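Esterase (Xanthomonas oryzae pv. oryzae, PDB 3H2G) hydrolyses esters as a cell wall-degrading enzyme with which the bacterium attacks rice, and probably belongs to the alpha/beta-hydrolase superfamily. Local coordinates at residues H136-S141 / G235-V240; A241-H244 / N248-L251; A142-A147 / Y175-H180. All coordinates share one frame; numbering follows the deposited sequence.

Interaction 1. Residues H136-S141 / G235-V240; sequences HPYLHS and GSYAIV
Tyr138 and Ala238 bring the two backbones to their nearest approach, 6.1 Å between CA atoms, where the type II beta turn from Pro137 to His140 passes alongside the helical residues 235-240. The turn belongs to the loop between strand 119-123 and helix 141-162 of the presumed alpha/beta-hydrolase core, and it packs on helix 231-246 through an aromatic cluster of His136, Tyr138 and Tyr237. The two tyrosine rings form an offset stack, with centroids 4.3 Å apart and planes inclined by 18°. The side chains cross at about a right angle, the CD2-CE2 flank of Tyr138 lying by CB and CG of Tyr237: Tyr237 CG lies over one face of the Tyr138 ring, toward its rim, 3.7 Å from Tyr138 CD2, and Tyr138 CB rests above the Tyr237 ring as a CH-pi contact. With CG anti to the backbone N (chi1 -175°), the Tyr138 ring is laid against the helix, and its edge meets the backbone at Ala238, CD2 lying 3.6 Å from Ala238 N. The opposite face is covered from within the turn by Leu139, whose CG stands over the ring centre. The phenol of Tyr138 reaches beyond both segments to hydrogen-bond Thr88 OG1, while Tyr237 OH is bonded to the backbone oxygen of Glu89, which ties both rings to the loop after strand 79-85. His136 joins the cluster from the hydroxyl end of Tyr237, its ring oblique to the tyrosine plane; its other neighbours include the ring of Tyr125, which lies nearly parallel to it. Between the imidazole and the phenol runs a weak hydrogen bond, from His136 ND1 to Tyr237 OH at 3.3 Å, bent to 134° at the hydrogen.

Interaction 2. Residues A241-H244 / N248-L251; sequences AMQH and NIYL
The C-terminal part of helix 231-246 and the loop that leaves it meet here, the chain doubling back so that Gln243 touches residues only six and seven positions further on. Gln243 OE1 accepts two hydrogen bonds from consecutive backbone amides, Ile249 N at 2.8 Å and Tyr250 N at 2.9 Å. The two donors use the oxygen differently. Ile249 N approaches in the carbonyl plane, whereas Tyr250 N comes from well above it, although its own N-H points almost straight at the oxygen (166°). Paired in this way, the bonds fix the rotation of the amide and hold the loop at the helix. The contact is a local helix-to-loop junction at the partly buried margin of the chain, in which a helix side chain bonds the backbone of the loop. Gln243 reaches the amides because its chain bends at chi2 (53°), and the bend presses the aliphatic part onto Tyr250: CG lies over the ring face, 3.6 Å from Tyr250 CZ, in a CH-pi contact. Beyond the ring, Tyr250 OH is hydrogen-bonded to Glu266 OE2. Next to these bonds, the extended arm of Ile249 runs back to the helix, where its CD1 meets Met242 CB at 3.8 Å. The end of Met242 leads away from this loop, to the carbonyl oxygens of Tyr138 and Leu139, and its side chain also touches Phe310 of helix 309-316. Helix 309-316 also receives Asn248, whose ND2 is hydrogen-bonded to Asp313 OD1.

Interaction 3. Residues A142-A147 / Y175-H180; sequences ASEASA and YSQGGH
Glu144 reaches from helix 141-162 toward the first turn of helix 177-192, its chain extended beyond CG, and its carboxylate comes between the side chains of Gln177 and His180. CG stands beside the backbone N (chi1 -81°), which sends the chain across the gap between backbones whose closest CA atoms, those of Glu144 and His180, are 8.3 Å apart. The carboxylate stands steeply to the imidazole, with planes 77° apart, and approaches its edge rather than a face; the very short separation modelled there is doubtful. Against the Gln177 amide the carboxylate is turned by 41°, and Glu144 OE1 lies 3.5 Å from Gln177 CG. His180 has a further partner in Ser141 OG, to which NE2 makes a weak hydrogen bond. The side chain of Gln177 is also touched by His136 and Tyr138. All three contacting residues are buried, so the acid is enclosed close to the start of helix 177-192. Just ahead of that helix, Ser176, hydrogen-bonded through OG to His377 NE2, sits at the strained turn after strand 169-175, consistent with the nucleophile elbow (GxSxG) of an alpha/beta-hydrolase.

How the interactions relate
Interactions 1 and 3 are buried, while interaction 2 lies further out, about 22 Å from the chain centre to its own centre, and is only partly buried. Helix 231-246 serves both interaction 1 and interaction 2, offering an aromatic ring to the first and an amide side chain to the second; they touch where Tyr138 CB packs on Ala241 CB. Interaction 3 instead joins two helices of the core beside the probable nucleophile, and meets interaction 1 where Gln177 borders His136 and Tyr138. Chemistry follows place: ring stacking around the 136-141 turn, backbone amides gripped by a side chain at the margin, and an enclosed carboxylate near the centre.

Interaction 1. Residues H136-S141 / G235-V240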
ATOM      1  N   HIS A 136      -4.975   7.454 -10.880  1.00  3.49           N
ATOM      2  CA  HIS A 136      -4.278   6.444 -10.094  1.00  3.01           C
ATOM      3  C   HIS A 136      -5.085   5.156 -10.098  1.00  3.61           C
ATOM      4  O   HIS A 136      -6.251   5.145  -9.694  1.00  4.45           O
ATOM      5  CB  HIS A 136      -4.069   6.871  -8.639  1.00  2.96           C
ATOM      6  CG  HIS A 136      -3.521   5.770  -7.784  1.00  3.65           C
ATOM      7  ND1 HIS A 136      -4.174   5.293  -6.666  1.00  6.41           N
ATOM      8  CD2 HIS A 136      -2.427   4.986  -7.941  1.00  1.32           C
ATOM      9  CE1 HIS A 136      -3.509   4.261  -6.176  1.00  2.82           C
ATOM     10  NE2 HIS A 136      -2.446   4.054  -6.932  1.00  5.09           N
ATOM     11  N   PRO A 137      -4.482   4.055 -10.578  1.00  4.06           N
ATOM     12  CA  PRO A 137      -5.171   2.759 -10.619  1.00  5.21           C
ATOM     13  C   PRO A 137      -5.235   2.183  -9.204  1.00  4.73           C
ATOM     14  O   PRO A 137      -4.505   1.252  -8.862  1.00  5.88           O
ATOM     15  CB  PRO A 137      -4.283   1.918 -11.542  1.00  5.98           C
ATOM     16  CG  PRO A 137      -3.549   2.942 -12.375  1.00  6.97           C
ATOM     17  CD  PRO A 137      -3.231   4.002 -11.354  1.00  5.56           C
ATOM     18  N   TYR A 138      -6.103   2.760  -8.385  1.00  4.68           N
ATOM     19  CA  TYR A 138      -6.283   2.338  -7.001  1.00  4.20           C
ATOM     20  C   TYR A 138      -6.658   0.854  -6.902  1.00  4.67           C
ATOM     21  O   TYR A 138      -7.579   0.393  -7.570  1.00  4.70           O
ATOM     22  CB  TYR A 138      -7.368   3.215  -6.360  1.00  4.38           C
ATOM     23  CG  TYR A 138      -7.612   2.994  -4.882  1.00  5.04           C
ATOM     24  CD1 TYR A 138      -6.561   3.020  -3.966  1.00  5.92           C
ATOM     25  CD2 TYR A 138      -8.907   2.810  -4.395  1.00  4.26           C
ATOM     26  CE1 TYR A 138      -6.794   2.869  -2.597  1.00  5.76           C
ATOM     27  CE2 TYR A 138      -9.150   2.661  -3.028  1.00  4.29           C
ATOM     28  CZ  TYR A 138      -8.091   2.691  -2.137  1.00  5.52           C
ATOM     29  OH  TYR A 138      -8.328   2.537  -0.787  1.00  5.01           O
ATOM     30  N   LEU A 139      -5.919   0.115  -6.076  1.00  5.25           N
ATOM     31  CA  LEU A 139      -6.158  -1.310  -5.849  1.00  5.54           C
ATOM     32  C   LEU A 139      -6.055  -2.195  -7.093  1.00  7.00           C
ATOM     33  O   LEU A 139      -6.689  -3.254  -7.170  1.00  6.46           O
ATOM     34  CB  LEU A 139      -7.522  -1.503  -5.173  1.00  6.37           C
ATOM     35  CG  LEU A 139      -7.613  -0.856  -3.783  1.00  6.81           C
ATOM     36  CD1 LEU A 139      -9.048  -0.901  -3.269  1.00  8.44           C
ATOM     37  CD2 LEU A 139      -6.671  -1.578  -2.829  1.00  8.31           C
ATOM     38  N   HIS A 140      -5.246  -1.758  -8.056  1.00  5.58           N
ATOM     39  CA  HIS A 140      -5.027  -2.510  -9.288  1.00  5.98           C
ATOM     40  C   HIS A 140      -3.719  -3.284  -9.121  1.00  4.23           C
ATOM     41  O   HIS A 140      -2.630  -2.726  -9.256  1.00  5.41           O
ATOM     42  CB  HIS A 140      -4.923  -1.553 -10.481  1.00  5.86           C
ATOM     43  CG  HIS A 140      -4.746  -2.244 -11.795  1.00  6.54           C
ATOM     44  ND1 HIS A 140      -3.679  -1.989 -12.631  1.00  8.19           N
ATOM     45  CD2 HIS A 140      -5.501  -3.176 -12.424  1.00  7.80           C
ATOM     46  CE1 HIS A 140      -3.786  -2.734 -13.717  1.00  8.19           C
ATOM     47  NE2 HIS A 140      -4.883  -3.463 -13.617  1.00  6.36           N
ATOM     48  N   SER A 141      -3.839  -4.574  -8.821  1.00  5.32           N
ATOM     49  CA  SER A 141      -2.687  -5.438  -8.593  1.00  4.81           C
ATOM     50  C   SER A 141      -1.544  -5.318  -9.596  1.00  5.41           C
ATOM     51  O   SER A 141      -0.384  -5.163  -9.207  1.00  4.85           O
ATOM     52  CB  SER A 141      -3.144  -6.899  -8.524  1.00  4.86           C
ATOM     53  OG  SER A 141      -4.147  -7.069  -7.535  1.00  7.04           O
ATOM     54  N   GLY A 235     -14.626   3.663  -0.988  1.00  6.11           N
ATOM     55  CA  GLY A 235     -15.460   3.032  -1.994  1.00  6.73           C
ATOM     56  C   GLY A 235     -15.509   3.873  -3.258  1.00  6.67           C
ATOM     57  O   GLY A 235     -15.457   3.342  -4.369  1.00  5.44           O
ATOM     58  N   SER A 236     -15.616   5.189  -3.094  1.00  5.39           N
ATOM     59  CA  SER A 236     -15.659   6.090  -4.243  1.00  4.70           C
ATOM     60  C   SER A 236     -14.340   6.051  -5.011  1.00  4.86           C
ATOM     61  O   SER A 236     -14.332   6.027  -6.242  1.00  4.13           O
ATOM     62  CB  SER A 236     -15.970   7.518  -3.785  1.00  5.52           C
ATOM     63  OG  SER A 236     -17.280   7.585  -3.235  1.00  7.56           O
ATOM     64  N   TYR A 237     -13.223   6.044  -4.290  1.00  3.89           N
ATOM     65  CA  TYR A 237     -11.912   5.988  -4.942  1.00  4.34           C
ATOM     66  C   TYR A 237     -11.843   4.706  -5.786  1.00  3.12           C
ATOM     67  O   TYR A 237     -11.425   4.726  -6.944  1.00  3.73           O
ATOM     68  CB  TYR A 237     -10.802   5.986  -3.881  1.00  4.99           C
ATOM     69  CG  TYR A 237      -9.441   6.471  -4.360  1.00  5.06           C
ATOM     70  CD1 TYR A 237      -8.478   6.890  -3.443  1.00  6.05           C
ATOM     71  CD2 TYR A 237      -9.131   6.550  -5.722  1.00  5.71           C
ATOM     72  CE1 TYR A 237      -7.241   7.383  -3.861  1.00  5.16           C
ATOM     73  CE2 TYR A 237      -7.892   7.046  -6.155  1.00  5.82           C
ATOM     74  CZ  TYR A 237      -6.956   7.461  -5.215  1.00  5.73           C
ATOM     75  OH  TYR A 237      -5.742   7.969  -5.615  1.00  4.73           O
ATOM     76  N   ALA A 238     -12.278   3.595  -5.200  1.00  4.01           N
ATOM     77  CA  ALA A 238     -12.266   2.304  -5.884  1.00  4.53           C
ATOM     78  C   ALA A 238     -13.105   2.286  -7.159  1.00  4.68           C
ATOM     79  O   ALA A 238     -12.654   1.794  -8.192  1.00  5.22           O
ATOM     80  CB  ALA A 238     -12.749   1.209  -4.936  1.00  4.91           C
ATOM     81  N   ILE A 239     -14.326   2.808  -7.081  1.00  3.36           N
ATOM     82  CA  ILE A 239     -15.222   2.834  -8.238  1.00  3.43           C
ATOM     83  C   ILE A 239     -14.669   3.695  -9.374  1.00  4.53           C
ATOM     84  O   ILE A 239     -14.606   3.257 -10.526  1.00  3.75           O
ATOM     85  CB  ILE A 239     -16.623   3.354  -7.832  1.00  3.43           C
ATOM     86  CG1 ILE A 239     -17.278   2.352  -6.876  1.00  2.65           C
ATOM     87  CG2 ILE A 239     -17.489   3.582  -9.074  1.00  3.75           C
ATOM     88  CD1 ILE A 239     -18.564   2.851  -6.236  1.00  5.68           C
ATOM     89  N   VAL A 240     -14.270   4.919  -9.046  1.00  3.74           N
ATOM     90  CA  VAL A 240     -13.720   5.839 -10.036  1.00  5.82           C
ATOM     91  C   VAL A 240     -12.449   5.270 -10.677  1.00  5.71           C
ATOM     92  O   VAL A 240     -12.277   5.330 -11.897  1.00  5.86           O
ATOM     93  CB  VAL A 240     -13.414   7.214  -9.389  1.00  6.76           C
ATOM     94  CG1 VAL A 240     -12.624   8.087 -10.341  1.00 10.35           C
ATOM     95  CG2 VAL A 240     -14.720   7.905  -9.008  1.00  6.05           C
TER

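Interaction 2. Residues A241-H244 / N248-L251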
ATOM      1  N   ALA A 241     -11.567   4.707  -9.856  1.00  4.66           N
ATOM      2  CA  ALA A 241     -10.321   4.137 -10.358  1.00  4.50           C
ATOM      3  C   ALA A 241     -10.565   2.914 -11.239  1.00  5.31           C
ATOM      4  O   ALA A 241      -9.953   2.781 -12.298  1.00  4.43           O
ATOM      5  CB  ALA A 241      -9.400   3.771  -9.196  1.00  4.97           C
ATOM      6  N   MET A 242     -11.457   2.022 -10.811  1.00  5.41           N
ATOM      7  CA  MET A 242     -11.736   0.830 -11.605  1.00  6.06           C
ATOM      8  C   MET A 242     -12.354   1.200 -12.949  1.00  5.75           C
ATOM      9  O   MET A 242     -12.137   0.511 -13.945  1.00  6.65           O
ATOM     10  CB  MET A 242     -12.648  -0.131 -10.838  1.00  5.52           C
ATOM     11  CG  MET A 242     -11.957  -0.825  -9.669  1.00  6.23           C
ATOM     12  SD  MET A 242     -10.518  -1.805 -10.174  1.00  6.71           S
ATOM     13  CE  MET A 242      -9.766  -2.170  -8.585  1.00  6.34           C
ATOM     14  N   GLN A 243     -13.126   2.286 -12.978  1.00  5.46           N
ATOM     15  CA  GLN A 243     -13.724   2.740 -14.231  1.00  6.18           C
ATOM     16  C   GLN A 243     -12.608   3.243 -15.152  1.00  6.09           C
ATOM     17  O   GLN A 243     -12.609   2.961 -16.346  1.00  8.04           O
ATOM     18  CB  GLN A 243     -14.742   3.859 -13.971  1.00  5.44           C
ATOM     19  CG  GLN A 243     -15.218   4.593 -15.230  1.00  4.76           C
ATOM     20  CD  GLN A 243     -15.734   3.652 -16.306  1.00  7.18           C
ATOM     21  OE1 GLN A 243     -16.441   2.691 -16.014  1.00  7.53           O
ATOM     22  NE2 GLN A 243     -15.388   3.933 -17.560  1.00  7.02           N
ATOM     23  N   HIS A 244     -11.648   3.979 -14.597  1.00  6.46           N
ATOM     24  CA  HIS A 244     -10.532   4.489 -15.395  1.00  7.88           C
ATOM     25  C   HIS A 244      -9.708   3.332 -15.950  1.00  7.26           C
ATOM     26  O   HIS A 244      -9.350   3.304 -17.129  1.00  5.74           O
ATOM     27  CB  HIS A 244      -9.598   5.361 -14.550  1.00  9.47           C
ATOM     28  CG  HIS A 244     -10.157   6.702 -14.190  1.00 13.67           C
ATOM     29  ND1 HIS A 244     -10.653   7.581 -15.128  1.00 16.74           N
ATOM     30  CD2 HIS A 244     -10.241   7.338 -12.997  1.00 15.06           C
ATOM     31  CE1 HIS A 244     -11.016   8.702 -14.529  1.00 19.31           C
ATOM     32  NE2 HIS A 244     -10.777   8.580 -13.236  1.00 18.27           N
ATOM     33  N   ASN A 248     -15.334  -0.178 -17.827  1.00  8.69           N
ATOM     34  CA  ASN A 248     -16.466  -1.077 -18.024  1.00  8.97           C
ATOM     35  C   ASN A 248     -17.575  -0.964 -16.983  1.00  6.77           C
ATOM     36  O   ASN A 248     -18.380  -1.880 -16.836  1.00  7.20           O
ATOM     37  CB  ASN A 248     -15.965  -2.525 -18.070  1.00  8.37           C
ATOM     38  CG  ASN A 248     -15.307  -2.955 -16.774  1.00 10.53           C
ATOM     39  OD1 ASN A 248     -15.192  -2.169 -15.828  1.00  7.28           O
ATOM     40  ND2 ASN A 248     -14.871  -4.211 -16.721  1.00 10.27           N
ATOM     41  N   ILE A 249     -17.629   0.150 -16.261  1.00  6.74           N
ATOM     42  CA  ILE A 249     -18.665   0.313 -15.248  1.00  6.11           C
ATOM     43  C   ILE A 249     -19.745   1.302 -15.665  1.00  7.49           C
ATOM     44  O   ILE A 249     -20.938   0.995 -15.577  1.00  6.50           O
ATOM     45  CB  ILE A 249     -18.070   0.777 -13.896  1.00  5.74           C
ATOM     46  CG1 ILE A 249     -16.971  -0.193 -13.453  1.00  5.98           C
ATOM     47  CG2 ILE A 249     -19.166   0.807 -12.833  1.00  5.22           C
ATOM     48  CD1 ILE A 249     -16.223   0.249 -12.210  1.00  3.07           C
ATOM     49  N   TYR A 250     -19.333   2.484 -16.118  1.00  7.00           N
ATOM     50  CA  TYR A 250     -20.291   3.507 -16.526  1.00  7.98           C
ATOM     51  C   TYR A 250     -19.755   4.484 -17.570  1.00  8.49           C
ATOM     52  O   TYR A 250     -18.545   4.668 -17.706  1.00  7.61           O
ATOM     53  CB  TYR A 250     -20.756   4.296 -15.296  1.00  8.76           C
ATOM     54  CG  TYR A 250     -19.643   5.038 -14.569  1.00  8.68           C
ATOM     55  CD1 TYR A 250     -19.133   6.240 -15.064  1.00  9.03           C
ATOM     56  CD2 TYR A 250     -19.102   4.534 -13.385  1.00 10.20           C
ATOM     57  CE1 TYR A 250     -18.110   6.926 -14.395  1.00 10.17           C
ATOM     58  CE2 TYR A 250     -18.081   5.208 -12.710  1.00  9.72           C
ATOM     59  CZ  TYR A 250     -17.591   6.402 -13.218  1.00  9.88           C
ATOM     60  OH  TYR A 250     -16.587   7.067 -12.549  1.00 12.72           O
ATOM     61  N   LEU A 251     -20.672   5.099 -18.311  1.00  8.51           N
ATOM     62  CA  LEU A 251     -20.308   6.095 -19.312  1.00 10.59           C
ATOM     63  C   LEU A 251     -20.329   7.440 -18.595  1.00  9.85           C
ATOM     64  O   LEU A 251     -19.471   8.291 -18.816  1.00 10.99           O
ATOM     65  CB  LEU A 251     -21.323   6.106 -20.460  1.00 11.73           C
ATOM     66  CG  LEU A 251     -21.120   7.185 -21.532  1.00 16.21           C
ATOM     67  CD1 LEU A 251     -19.802   6.952 -22.267  1.00 18.01           C
ATOM     68  CD2 LEU A 251     -22.289   7.164 -22.506  1.00 17.04           C
TER

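Interaction 3. Residues A142-A147 / Y175-H180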
ATOM      1  N   ALA A 142      -1.865  -5.385 -10.884  1.00  5.81           N
ATOM      2  CA  ALA A 142      -0.838  -5.322 -11.920  1.00  6.35           C
ATOM      3  C   ALA A 142       0.033  -4.069 -11.915  1.00  5.52           C
ATOM      4  O   ALA A 142       1.259  -4.174 -11.970  1.00  6.26           O
ATOM      5  CB  ALA A 142      -1.475  -5.501 -13.296  1.00  5.31           C
ATOM      6  N   SER A 143      -0.583  -2.891 -11.858  1.00  5.74           N
ATOM      7  CA  SER A 143       0.188  -1.650 -11.873  1.00  5.17           C
ATOM      8  C   SER A 143       0.794  -1.302 -10.514  1.00  6.42           C
ATOM      9  O   SER A 143       1.771  -0.558 -10.440  1.00  6.06           O
ATOM     10  CB  SER A 143      -0.661  -0.484 -12.405  1.00  4.19           C
ATOM     11  OG  SER A 143      -1.798  -0.250 -11.599  1.00  7.17           O
ATOM     12  N   GLU A 144       0.220  -1.831  -9.438  1.00  5.90           N
ATOM     13  CA  GLU A 144       0.793  -1.591  -8.118  1.00  5.07           C
ATOM     14  C   GLU A 144       2.112  -2.359  -8.103  1.00  5.16           C
ATOM     15  O   GLU A 144       3.131  -1.880  -7.596  1.00  3.75           O
ATOM     16  CB  GLU A 144      -0.129  -2.124  -7.016  1.00  6.26           C
ATOM     17  CG  GLU A 144      -1.289  -1.202  -6.668  1.00  5.09           C
ATOM     18  CD  GLU A 144      -2.235  -1.830  -5.671  1.00  5.39           C
ATOM     19  OE1 GLU A 144      -3.117  -1.122  -5.150  1.00  5.78           O
ATOM     20  OE2 GLU A 144      -2.096  -3.042  -5.416  1.00  3.77           O
ATOM     21  N   ALA A 145       2.086  -3.555  -8.686  1.00  4.96           N
ATOM     22  CA  ALA A 145       3.275  -4.393  -8.750  1.00  5.69           C
ATOM     23  C   ALA A 145       4.311  -3.836  -9.725  1.00  5.16           C
ATOM     24  O   ALA A 145       5.495  -3.742  -9.389  1.00  4.94           O
ATOM     25  CB  ALA A 145       2.892  -5.821  -9.148  1.00  3.82           C
ATOM     26  N   SER A 146       3.873  -3.465 -10.926  1.00  4.92           N
ATOM     27  CA  SER A 146       4.797  -2.939 -11.927  1.00  4.60           C
ATOM     28  C   SER A 146       5.484  -1.664 -11.443  1.00  4.73           C
ATOM     29  O   SER A 146       6.681  -1.478 -11.656  1.00  4.84           O
ATOM     30  CB  SER A 146       4.074  -2.684 -13.257  1.00  4.36           C
ATOM     31  OG  SER A 146       3.071  -1.687 -13.143  1.00  5.90           O
ATOM     32  N   ALA A 147       4.727  -0.795 -10.786  1.00  3.87           N
ATOM     33  CA  ALA A 147       5.285   0.452 -10.274  1.00  4.93           C
ATOM     34  C   ALA A 147       6.309   0.173  -9.176  1.00  5.56           C
ATOM     35  O   ALA A 147       7.357   0.812  -9.116  1.00  5.96           O
ATOM     36  CB  ALA A 147       4.168   1.344  -9.736  1.00  5.13           C
ATOM     37  N   TYR A 175       1.495  -1.149   3.938  1.00  5.07           N
ATOM     38  CA  TYR A 175       0.363  -0.976   4.839  1.00  5.35           C
ATOM     39  C   TYR A 175      -0.906  -0.516   4.123  1.00  4.52           C
ATOM     40  O   TYR A 175      -0.859   0.385   3.284  1.00  4.02           O
ATOM     41  CB  TYR A 175       0.752   0.033   5.932  1.00  4.70           C
ATOM     42  CG  TYR A 175      -0.407   0.774   6.563  1.00  6.18           C
ATOM     43  CD1 TYR A 175      -1.323   0.115   7.385  1.00  8.44           C
ATOM     44  CD2 TYR A 175      -0.604   2.131   6.313  1.00  6.39           C
ATOM     45  CE1 TYR A 175      -2.411   0.791   7.938  1.00  7.98           C
ATOM     46  CE2 TYR A 175      -1.689   2.814   6.859  1.00  7.63           C
ATOM     47  CZ  TYR A 175      -2.588   2.137   7.669  1.00  8.36           C
ATOM     48  OH  TYR A 175      -3.670   2.805   8.195  1.00 10.47           O
ATOM     49  N   SER A 176      -2.028  -1.155   4.463  1.00  6.20           N
ATOM     50  CA  SER A 176      -3.348  -0.842   3.905  1.00  5.39           C
ATOM     51  C   SER A 176      -3.398  -1.145   2.405  1.00  5.74           C
ATOM     52  O   SER A 176      -3.243  -2.300   2.004  1.00  3.74           O
ATOM     53  CB  SER A 176      -3.687   0.630   4.172  1.00  6.62           C
ATOM     54  OG  SER A 176      -5.084   0.860   4.057  1.00  6.88           O
ATOM     55  N   GLN A 177      -3.637  -0.137   1.569  1.00  5.68           N
ATOM     56  CA  GLN A 177      -3.633  -0.399   0.131  1.00  5.04           C
ATOM     57  C   GLN A 177      -2.249  -0.970  -0.156  1.00  4.92           C
ATOM     58  O   GLN A 177      -2.081  -1.819  -1.030  1.00  6.35           O
ATOM     59  CB  GLN A 177      -3.800   0.881  -0.697  1.00  4.92           C
ATOM     60  CG  GLN A 177      -3.612   0.613  -2.199  1.00  5.19           C
ATOM     61  CD  GLN A 177      -3.430   1.863  -3.048  1.00  4.61           C
ATOM     62  OE1 GLN A 177      -3.198   1.772  -4.260  1.00  8.49           O
ATOM     63  NE2 GLN A 177      -3.530   3.027  -2.428  1.00  1.07           N
ATOM     64  N   GLY A 178      -1.266  -0.486   0.604  1.00  4.81           N
ATOM     65  CA  GLY A 178       0.108  -0.934   0.445  1.00  3.46           C
ATOM     66  C   GLY A 178       0.300  -2.405   0.748  1.00  4.35           C
ATOM     67  O   GLY A 178       1.259  -3.017   0.274  1.00  4.16           O
ATOM     68  N   GLY A 179      -0.598  -2.971   1.551  1.00  4.58           N
ATOM     69  CA  GLY A 179      -0.507  -4.387   1.874  1.00  5.62           C
ATOM     70  C   GLY A 179      -0.935  -5.165   0.645  1.00  5.41           C
ATOM     71  O   GLY A 179      -0.417  -6.244   0.353  1.00  5.69           O
ATOM     72  N   HIS A 180      -1.902  -4.603  -0.073  1.00  5.04           N
ATOM     73  CA  HIS A 180      -2.409  -5.192  -1.305  1.00  4.11           C
ATOM     74  C   HIS A 180      -1.256  -5.086  -2.313  1.00  4.91           C
ATOM     75  O   HIS A 180      -0.956  -6.032  -3.038  1.00  4.23           O
ATOM     76  CB  HIS A 180      -3.633  -4.394  -1.780  1.00  5.61           C
ATOM     77  CG  HIS A 180      -4.235  -4.886  -3.062  1.00  6.31           C
ATOM     78  ND1 HIS A 180      -5.204  -5.867  -3.107  1.00  7.73           N
ATOM     79  CD2 HIS A 180      -4.014  -4.519  -4.346  1.00  2.83           C
ATOM     80  CE1 HIS A 180      -5.552  -6.082  -4.364  1.00  4.37           C
ATOM     81  NE2 HIS A 180      -4.844  -5.278  -5.135  1.00  6.43           N
TER